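Local atomic coordinates of ketosynthase (Streptomyces sp. MSC090213JE08, PDB entry 6KXD), a protein that forms part of the ishigamide ketosynthase/chain length factor of a highly reducing type II polyketide synthase and probably takes part in 3-oxoacyl-[acyl-carrier-protein] synthesis. Residues 320-323 with 324-327; 302-305 with 306-310; 159-162 with 163-167. All coordinates share one frame; numbering follows the deposited sequence.

Overall arrangement
All three contacts are local, each closing a few residues of backbone, so none nests in or crosses another. From the N terminus, contact 3 (159-167) comes first, finishing helix 156-165 against helix 86-99 and strand 199-206 and touching the partner subunit. Contact 2 (302-310) follows, ending helix 298-310 between helix 265-280 and strand 354-360. Contact 1 (320-327) then turns the loop between helices 313-316 and 332-344. Contacts 1 and 2 have centres 16 Å apart, with nearest atoms about 7 Å apart. Contact 3 lies across the chain's centre from both, its centre 30 Å from that of contact 1 and 39 Å from that of contact 2.

Contact 1 of 3, residues 320-323 with 324-327; sequences PSME and LLGD
The side chain of L324 folds back over the start of the turn, where its CD1 methyl meets P320 CB at 3.6 Å. Followed outward, every carbon up to that methyl passes the same carbonyl oxygen: L324 CB lies 3.6 Å from S321 O, L324 CG 3.5 Å from S321 O, and CD1 approaches S321 O to 3.4 Å. Two torsions explain this course. CG stands beside the backbone N (chi1 -69°), so the branch runs back along the preceding residues, and CD1 continues anti to CA (chi2 163°), which carries the methyl on to the proline. The bond from L324 N to S321 O is weak, although nearly straight.

Residues 322-325 form a 3-10 segment in the loop before helix 332-344, with bonds that span three residues. L325 N donates to M322 O at 3.0 Å, and G326 N donates to E323 O at 3.1 Å. The entry to the segment is an ST turn: the S321 hydroxyl, anti to its own nitrogen, swings forward and OG accepts from E323 N at 3.0 Å.

The 3-10 segment is over by G326, whose positive phi of 71° is readily adopted by glycine; the next residue, D327, forms a salt bridge with R178. M322 and L325 meet loosely, SD to CD1 at 4.5 Å; outside the turn M322 packs on Q336 and A339, and L325 on F335, all of helix 332-344.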
loop_
_atom_site.group_PDB
_atom_site.type_symbol
_atom_site.label_atom_id
_atom_site.label_comp_id
_atom_site.label_asym_id
_atom_site.label_seq_id
_atom_site.Cartn_x
_atom_site.Cartn_y
_atom_site.Cartn_z
ATOM N N PRO B 320 -16.796 -24.399 6.019
ATOM C CA PRO B 320 -15.871 -24.798 7.086
ATOM C C PRO B 320 -15.028 -23.645 7.639
ATOM O O PRO B 320 -14.781 -22.661 6.934
ATOM C CB PRO B 320 -15.016 -25.866 6.396
ATOM C CG PRO B 320 -15.933 -26.422 5.317
ATOM C CD PRO B 320 -16.644 -25.192 4.788
ATOM N N SER B 321 -14.604 -23.774 8.895
ATOM C CA SER B 321 -13.795 -22.751 9.563
ATOM C C SER B 321 -12.545 -22.497 8.718
ATOM O O SER B 321 -11.982 -23.424 8.201
ATOM C CB SER B 321 -13.384 -23.105 10.958
ATOM O OG SER B 321 -12.613 -22.035 11.510
ATOM N N MET B 322 -12.163 -21.226 8.616
ATOM C CA MET B 322 -10.884 -20.806 8.038
ATOM C C MET B 322 -9.728 -21.303 8.906
ATOM O O MET B 322 -8.623 -21.394 8.415
ATOM C CB MET B 322 -10.782 -19.284 7.929
ATOM C CG MET B 322 -11.708 -18.697 6.895
ATOM S SD MET B 322 -11.336 -19.330 5.240
ATOM C CE MET B 322 -12.635 -20.537 5.018
ATOM N N GLU B 323 -9.986 -21.675 10.168
ATOM C CA GLU B 323 -8.941 -22.290 11.047
ATOM C C GLU B 323 -8.274 -23.506 10.396
ATOM O O GLU B 323 -7.164 -23.793 10.693
ATOM C CB GLU B 323 -9.530 -22.767 12.379
ATOM C CG GLU B 323 -9.542 -21.696 13.436
ATOM C CD GLU B 323 -10.337 -22.078 14.671
ATOM O OE1 GLU B 323 -10.520 -21.197 15.536
ATOM O OE2 GLU B 323 -10.783 -23.247 14.751
ATOM N N LEU B 324 -8.938 -24.196 9.473
ATOM C CA LEU B 324 -8.364 -25.372 8.855
ATOM C C LEU B 324 -7.110 -25.017 8.030
ATOM O O LEU B 324 -6.311 -25.900 7.744
ATOM C CB LEU B 324 -9.426 -25.998 7.951
ATOM C CG LEU B 324 -10.621 -26.628 8.671
ATOM C CD1 LEU B 324 -11.782 -26.831 7.704
ATOM C CD2 LEU B 324 -10.231 -27.958 9.300
ATOM N N LEU B 325 -6.981 -23.746 7.627
ATOM C CA LEU B 325 -5.823 -23.242 6.825
ATOM C C LEU B 325 -4.725 -22.616 7.684
ATOM O O LEU B 325 -3.710 -22.134 7.139
ATOM C CB LEU B 325 -6.324 -22.196 5.839
ATOM C CG LEU B 325 -7.356 -22.675 4.829
ATOM C CD1 LEU B 325 -7.679 -21.544 3.859
ATOM C CD2 LEU B 325 -6.869 -23.908 4.104
ATOM N N GLY B 326 -4.885 -22.597 8.999
ATOM C CA GLY B 326 -4.066 -21.790 9.829
ATOM C C GLY B 326 -4.392 -20.324 9.652
ATOM O O GLY B 326 -5.338 -19.955 8.932
ATOM N N ASP B 327 -3.610 -19.494 10.333
ATOM C CA ASP B 327 -3.687 -18.074 10.223
ATOM C C ASP B 327 -2.962 -17.716 8.934
ATOM O O ASP B 327 -1.735 -17.825 8.908
ATOM C CB ASP B 327 -3.070 -17.356 11.428
ATOM C CG ASP B 327 -3.169 -15.839 11.365
ATOM O OD1 ASP B 327 -3.756 -15.317 10.393
ATOM O OD2 ASP B 327 -2.682 -15.182 12.283
#

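Contact 2 of 3, residues 302-305 with 306-310; sequences AEHE and ALAAL
The last turns of helix 298-310 bring E303 and L307 together on the face that rests on strand 354-360. Their side chains lie side by side and point the same way, E303 CG reaching L307 CD1 at 4.2 Å. E303 CG is anti to the backbone N (chi1 169°) and the chain stays extended beyond it, which carries the carboxylate off to C293 N, bonded through OE2, and to A294 N, more weakly through OE1.

Bonds spanning four residues define the helix. A306 N donates to A302 O at 2.8 Å, L307 N to E303 O at 2.9 Å and A308 N to H304 O at 2.9 Å, whereas A309 N to E305 O is weak, with an angle of 133°. A308 CB also sits 3.2 Å from H304 O. Within the first segment, E305 bends at its second torsion and sets OE1 in the plane of the H304 ring, 3.5 Å from CD2 at its edge.

One face thus carries the aliphatic branch of L307, packed on L356 and C358, beside an acid whose polar end goes on to backbone N-H groups, a pairing that would probably favour the ionised form of E303.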
loop_
_atom_site.group_PDB
_atom_site.type_symbol
_atom_site.label_atom_id
_atom_site.label_comp_id
_atom_site.label_asym_id
_atom_site.label_seq_id
_atom_site.Cartn_x
_atom_site.Cartn_y
_atom_site.Cartn_z
ATOM N N ALA B 302 -13.789 -12.658 19.484
ATOM C CA ALA B 302 -14.780 -11.660 19.587
ATOM C C ALA B 302 -15.528 -11.567 18.250
ATOM O O ALA B 302 -16.734 -11.377 18.216
ATOM C CB ALA B 302 -14.153 -10.337 19.965
ATOM N N GLU B 303 -14.783 -11.678 17.143
ATOM C CA GLU B 303 -15.370 -11.620 15.818
ATOM C C GLU B 303 -16.361 -12.758 15.636
ATOM O O GLU B 303 -17.500 -12.516 15.163
ATOM C CB GLU B 303 -14.268 -11.706 14.765
ATOM C CG GLU B 303 -14.802 -11.914 13.368
ATOM C CD GLU B 303 -13.681 -12.357 12.423
ATOM O OE1 GLU B 303 -12.724 -13.015 12.891
ATOM O OE2 GLU B 303 -13.734 -11.981 11.264
ATOM N N HIS B 304 -15.944 -13.970 16.027
ATOM C CA HIS B 304 -16.758 -15.123 15.943
ATOM C C HIS B 304 -18.019 -14.925 16.798
ATOM O O HIS B 304 -19.113 -15.217 16.326
ATOM C CB HIS B 304 -16.025 -16.404 16.340
ATOM C CG HIS B 304 -16.914 -17.589 16.166
ATOM N ND1 HIS B 304 -17.045 -18.240 14.944
ATOM C CD2 HIS B 304 -17.790 -18.180 17.008
ATOM C CE1 HIS B 304 -17.919 -19.219 15.061
ATOM N NE2 HIS B 304 -18.398 -19.194 16.317
ATOM N N GLU B 305 -17.853 -14.465 18.032
ATOM C CA GLU B 305 -19.039 -14.242 18.923
ATOM C C GLU B 305 -19.984 -13.204 18.304
ATOM O O GLU B 305 -21.199 -13.345 18.343
ATOM C CB GLU B 305 -18.617 -13.824 20.337
ATOM C CG GLU B 305 -18.005 -14.955 21.145
ATOM C CD GLU B 305 -18.821 -16.246 21.117
ATOM O OE1 GLU B 305 -18.485 -17.159 20.313
ATOM O OE2 GLU B 305 -19.811 -16.327 21.879
ATOM N N ALA B 306 -19.423 -12.133 17.751
ATOM C CA ALA B 306 -20.198 -11.043 17.152
ATOM C C ALA B 306 -21.027 -11.575 15.976
ATOM O O ALA B 306 -22.186 -11.240 15.848
ATOM C CB ALA B 306 -19.305 -9.911 16.735
ATOM N N LEU B 307 -20.419 -12.357 15.079
ATOM C CA LEU B 307 -21.124 -12.862 13.925
ATOM C C LEU B 307 -22.132 -13.945 14.312
ATOM O O LEU B 307 -23.173 -14.042 13.704
ATOM C CB LEU B 307 -20.116 -13.435 12.917
ATOM C CG LEU B 307 -19.405 -12.356 12.130
ATOM C CD1 LEU B 307 -18.279 -12.970 11.321
ATOM C CD2 LEU B 307 -20.385 -11.611 11.228
ATOM N N ALA B 308 -21.801 -14.722 15.335
ATOM C CA ALA B 308 -22.629 -15.821 15.760
ATOM C C ALA B 308 -23.939 -15.239 16.272
ATOM O O ALA B 308 -24.932 -15.915 16.284
ATOM C CB ALA B 308 -21.936 -16.642 16.822
ATOM N N ALA B 309 -23.911 -13.983 16.700
ATOM C CA ALA B 309 -25.149 -13.296 17.160
ATOM C C ALA B 309 -25.879 -12.558 16.025
ATOM O O ALA B 309 -27.076 -12.334 16.067
ATOM C CB ALA B 309 -24.781 -12.333 18.239
ATOM N N LEU B 310 -25.119 -12.092 15.051
ATOM C CA LEU B 310 -25.573 -11.197 14.052
ATOM C C LEU B 310 -26.237 -11.938 12.891
ATOM O O LEU B 310 -27.188 -11.406 12.341
ATOM C CB LEU B 310 -24.410 -10.378 13.521
ATOM C CG LEU B 310 -24.820 -9.325 12.505
ATOM C CD1 LEU B 310 -25.350 -8.111 13.217
ATOM C CD2 LEU B 310 -23.705 -8.960 11.574
#

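Contact 3 of 3, residues 159-162 with 163-167; sequences GATA and IRHDL
L167 turns its CB back onto A162 in a Schellman motif at the C-terminal end of helix 156-165. The two CB atoms are 3.9 Å apart, the apolar pair that commonly accompanies this motif, and L167 CB also lies near A162 CA. The turn between them is made at D166, which has left helical geometry with a positive phi of 51° and turns the chain back on the last helical turn. D166 N adds a weak bond to I163 O, and the D166 carboxylate forms a salt bridge with K168.

H165 lies on another side of the helix. With CG beside its backbone N (chi1 -64°), the ring swings back so that CD2 comes obliquely to T161 O at 3.4 Å, the same oxygen that accepts from H165 N at 3.0 Å. Its neighbour R164 lays one carbon over a ring face: R164 CG stands 3.7 Å above the plane of the H165 ring, displaced toward the rim. The rest of R164 is extended to NE and leads away from the first segment, its NH2 forming a salt bridge with D96. H165 NE2 is hydrogen-bonded to S95 OG, so both side chains tie this helix end to helix 86-99.

With CG1 beside its backbone N, I163 brings that carbon within 3.4 Å of G159 O, while A162 and I163 pack on C264 and A267 of the neighbouring subunit. L167 N donates to A162 O at 2.8 Å, arriving in the carbonyl plane on a lone pair with an N-H...O angle of 160°.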
loop_
_atom_site.group_PDB
_atom_site.type_symbol
_atom_site.label_atom_id
_atom_site.label_comp_id
_atom_site.label_asym_id
_atom_site.label_seq_id
_atom_site.Cartn_x
_atom_site.Cartn_y
_atom_site.Cartn_z
ATOM N N GLY B 159 3.699 -5.887 -9.012
ATOM C CA GLY B 159 4.510 -5.459 -10.144
ATOM C C GLY B 159 4.932 -6.633 -11.006
ATOM O O GLY B 159 4.883 -6.545 -12.251
ATOM N N ALA B 160 5.370 -7.717 -10.357
ATOM C CA ALA B 160 5.759 -8.951 -11.056
ATOM C C ALA B 160 4.572 -9.514 -11.843
ATOM O O ALA B 160 4.745 -10.035 -12.971
ATOM C CB ALA B 160 6.297 -10.000 -10.132
ATOM N N THR B 161 3.390 -9.468 -11.233
ATOM C CA THR B 161 2.173 -9.966 -11.898
ATOM C C THR B 161 1.974 -9.190 -13.189
ATOM O O THR B 161 1.662 -9.766 -14.243
ATOM C CB THR B 161 0.981 -9.847 -10.947
ATOM O OG1 THR B 161 1.286 -10.590 -9.777
ATOM C CG2 THR B 161 -0.302 -10.357 -11.545
ATOM N N ALA B 162 2.182 -7.884 -13.114
ATOM C CA ALA B 162 2.013 -6.990 -14.274
ATOM C C ALA B 162 3.058 -7.274 -15.341
ATOM O O ALA B 162 2.703 -7.267 -16.537
ATOM C CB ALA B 162 2.056 -5.567 -13.834
ATOM N N ILE B 163 4.296 -7.554 -14.923
ATOM C CA ILE B 163 5.371 -7.875 -15.886
ATOM C C ILE B 163 4.975 -9.169 -16.575
ATOM O O ILE B 163 5.008 -9.257 -17.783
ATOM C CB ILE B 163 6.745 -7.996 -15.215
ATOM C CG1 ILE B 163 7.224 -6.610 -14.771
ATOM C CG2 ILE B 163 7.781 -8.702 -16.098
ATOM C CD1 ILE B 163 8.321 -6.688 -13.759
ATOM N N ARG B 164 4.560 -10.145 -15.760
ATOM C CA ARG B 164 4.253 -11.473 -16.230
ATOM C C ARG B 164 3.122 -11.456 -17.279
ATOM O O ARG B 164 3.228 -12.159 -18.240
ATOM C CB ARG B 164 3.882 -12.382 -15.066
ATOM C CG ARG B 164 3.658 -13.824 -15.487
ATOM C CD ARG B 164 3.497 -14.700 -14.275
ATOM N NE ARG B 164 3.392 -16.101 -14.623
ATOM C CZ ARG B 164 4.416 -16.862 -14.871
ATOM N NH1 ARG B 164 5.622 -16.313 -14.920
ATOM N NH2 ARG B 164 4.239 -18.135 -15.139
ATOM N N HIS B 165 2.063 -10.659 -17.078
ATOM C CA HIS B 165 0.867 -10.701 -17.898
ATOM C C HIS B 165 0.693 -9.434 -18.722
ATOM O O HIS B 165 -0.426 -9.164 -19.204
ATOM C CB HIS B 165 -0.355 -10.942 -17.028
ATOM C CG HIS B 165 -0.272 -12.269 -16.384
ATOM N ND1 HIS B 165 -0.369 -13.468 -17.118
ATOM C CD2 HIS B 165 -0.063 -12.609 -15.103
ATOM C CE1 HIS B 165 -0.215 -14.475 -16.294
ATOM N NE2 HIS B 165 0.006 -13.970 -15.037
ATOM N N ASP B 166 1.754 -8.622 -18.772
ATOM C CA ASP B 166 1.739 -7.375 -19.478
ATOM C C ASP B 166 0.535 -6.530 -19.072
ATOM O O ASP B 166 -0.315 -6.135 -19.914
ATOM C CB ASP B 166 1.783 -7.623 -20.993
ATOM C CG ASP B 166 2.366 -6.439 -21.744
ATOM O OD1 ASP B 166 2.639 -5.419 -21.093
ATOM O OD2 ASP B 166 2.539 -6.542 -22.966
ATOM N N LEU B 167 0.463 -6.185 -17.775
ATOM C CA LEU B 167 -0.599 -5.371 -17.285
ATOM C C LEU B 167 -0.090 -3.954 -17.018
ATOM O O LEU B 167 0.370 -3.602 -15.919
ATOM C CB LEU B 167 -1.192 -6.026 -16.033
ATOM C CG LEU B 167 -1.647 -7.473 -16.206
ATOM C CD1 LEU B 167 -2.069 -8.079 -14.886
ATOM C CD2 LEU B 167 -2.810 -7.595 -17.183
#